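Local coordinates for protein translation initiation factor 4E (Ascaris suum, PDB 3M94) that binds the trimethylguanosine mRNA cap, and probably the monomethyl cap too, as a translation initiation factor, at residues N142-I145 / G146-L149. Residues are numbered along the deposited sequence; the frame is centred on the assembly and turned at random.
Sequences NLRI and GQIL
Two torsions set up the meeting of Arg144 with Gln147 and Ile148, one turn further along helix 139-153: Arg144 sends CG anti to its own N (chi1 -174°), and a bend at chi2 (51°) then swings the guanidinium over the next turn. Gln147 starts differently, CG lying beside its backbone N, and runs on extended, which carries its amide up between Leu143 and Arg144. Arg144 NH1 reaches Gln147 OE1 at 3.3 Å, a weak hydrogen bond made at the guanidinium edge, with the two planes 81° apart. The other end of that amide, NE2, sits 3.7 Å from Leu143 CG against the leucine branch. Ile148 covers one guanidinium face, its CG1 4.1 Å from Arg144 CZ and roughly over the centre of the group. Underneath runs the regular i to i+4 ladder, from Gly146 N to Asn142 O (2.9 Å) through to Leu149 N to Ile145 O (2.9 Å). Asn142 O also accepts from Trp79 NE1, while its side-chain amide is held by Thr133 and Asp135. Ile145 and Leu149 lie on Trp79, so this side of the helix packs against the antiparallel sheet of the eIF4E fold. NH2 of Arg144 pairs with Glu109 in a salt bridge while Ile148 covers one face and Gln147 adds its weak bond at the edge; together these would limit the swing of the guanidinium.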
loop_
_atom_site.group_PDB
_atom_site.type_symbol
_atom_site.label_atom_id
_atom_site.label_comp_id
_atom_site.label_asym_id
_atom_site.label_seq_id
_atom_site.Cartn_x
_atom_site.Cartn_y
_atom_site.Cartn_z
ATOM N N ASN A 142 -8.461 -10.336 -7.334
ATOM C CA ASN A 142 -8.676 -9.267 -6.368
ATOM C C ASN A 142 -9.238 -9.753 -5.035
ATOM O O ASN A 142 -8.751 -9.351 -3.982
ATOM C CB ASN A 142 -9.523 -8.147 -6.989
ATOM C CG ASN A 142 -8.735 -7.342 -8.018
ATOM O OD1 ASN A 142 -7.528 -7.132 -7.863
ATOM N ND2 ASN A 142 -9.398 -6.914 -9.075
ATOM N N LEU A 143 -10.211 -10.664 -5.078
ATOM C CA LEU A 143 -10.796 -11.194 -3.859
ATOM C C LEU A 143 -9.694 -11.849 -3.062
ATOM O O LEU A 143 -9.599 -11.656 -1.858
ATOM C CB LEU A 143 -11.942 -12.187 -4.139
ATOM C CG LEU A 143 -12.581 -12.915 -2.941
ATOM C CD1 LEU A 143 -13.200 -11.941 -1.936
ATOM C CD2 LEU A 143 -13.623 -13.984 -3.375
ATOM N N ARG A 144 -8.847 -12.609 -3.747
ATOM C CA ARG A 144 -7.808 -13.360 -3.067
ATOM C C ARG A 144 -6.785 -12.434 -2.420
ATOM O O ARG A 144 -6.386 -12.630 -1.270
ATOM C CB ARG A 144 -7.130 -14.348 -4.019
ATOM C CG ARG A 144 -6.135 -15.254 -3.308
ATOM C CD ARG A 144 -6.803 -15.897 -2.095
ATOM N NE ARG A 144 -5.927 -16.815 -1.382
ATOM C CZ ARG A 144 -6.021 -17.070 -0.081
ATOM N NH1 ARG A 144 -6.942 -16.459 0.650
ATOM N NH2 ARG A 144 -5.188 -17.929 0.492
ATOM N N ILE A 145 -6.372 -11.420 -3.160
ATOM C CA ILE A 145 -5.473 -10.411 -2.625
ATOM C C ILE A 145 -6.069 -9.783 -1.356
ATOM O O ILE A 145 -5.371 -9.583 -0.369
ATOM C CB ILE A 145 -5.130 -9.358 -3.697
ATOM C CG1 ILE A 145 -4.218 -9.984 -4.755
ATOM C CG2 ILE A 145 -4.450 -8.152 -3.071
ATOM C CD1 ILE A 145 -3.981 -9.130 -5.982
ATOM N N GLY A 146 -7.365 -9.501 -1.386
ATOM C CA GLY A 146 -8.046 -8.895 -0.258
ATOM C C GLY A 146 -8.088 -9.798 0.946
ATOM O O GLY A 146 -7.932 -9.330 2.072
ATOM N N GLN A 147 -8.308 -11.092 0.719
ATOM C CA GLN A 147 -8.376 -12.041 1.825
ATOM C C GLN A 147 -7.014 -12.103 2.532
ATOM O O GLN A 147 -6.950 -12.075 3.756
ATOM C CB GLN A 147 -8.872 -13.428 1.361
ATOM C CG GLN A 147 -10.312 -13.422 0.795
ATOM C CD GLN A 147 -10.703 -14.713 0.029
ATOM O OE1 GLN A 147 -9.860 -15.400 -0.556
ATOM N NE2 GLN A 147 -11.990 -15.031 0.036
ATOM N N ILE A 148 -5.934 -12.155 1.758
ATOM C CA ILE A 148 -4.581 -12.157 2.315
ATOM C C ILE A 148 -4.278 -10.836 3.046
ATOM O O ILE A 148 -3.716 -10.854 4.126
ATOM C CB ILE A 148 -3.505 -12.444 1.227
ATOM C CG1 ILE A 148 -3.646 -13.877 0.698
ATOM C CG2 ILE A 148 -2.093 -12.242 1.783
ATOM C CD1 ILE A 148 -3.051 -14.090 -0.682
ATOM N N LEU A 149 -4.653 -9.704 2.459
ATOM C CA LEU A 149 -4.456 -8.393 3.109
ATOM C C LEU A 149 -5.135 -8.344 4.491
ATOM O O LEU A 149 -4.532 -7.948 5.493
ATOM C CB LEU A 149 -5.016 -7.284 2.213
ATOM C CG LEU A 149 -5.092 -5.843 2.730
ATOM C CD1 LEU A 149 -3.697 -5.278 2.894
ATOM C CD2 LEU A 149 -5.873 -4.993 1.753
#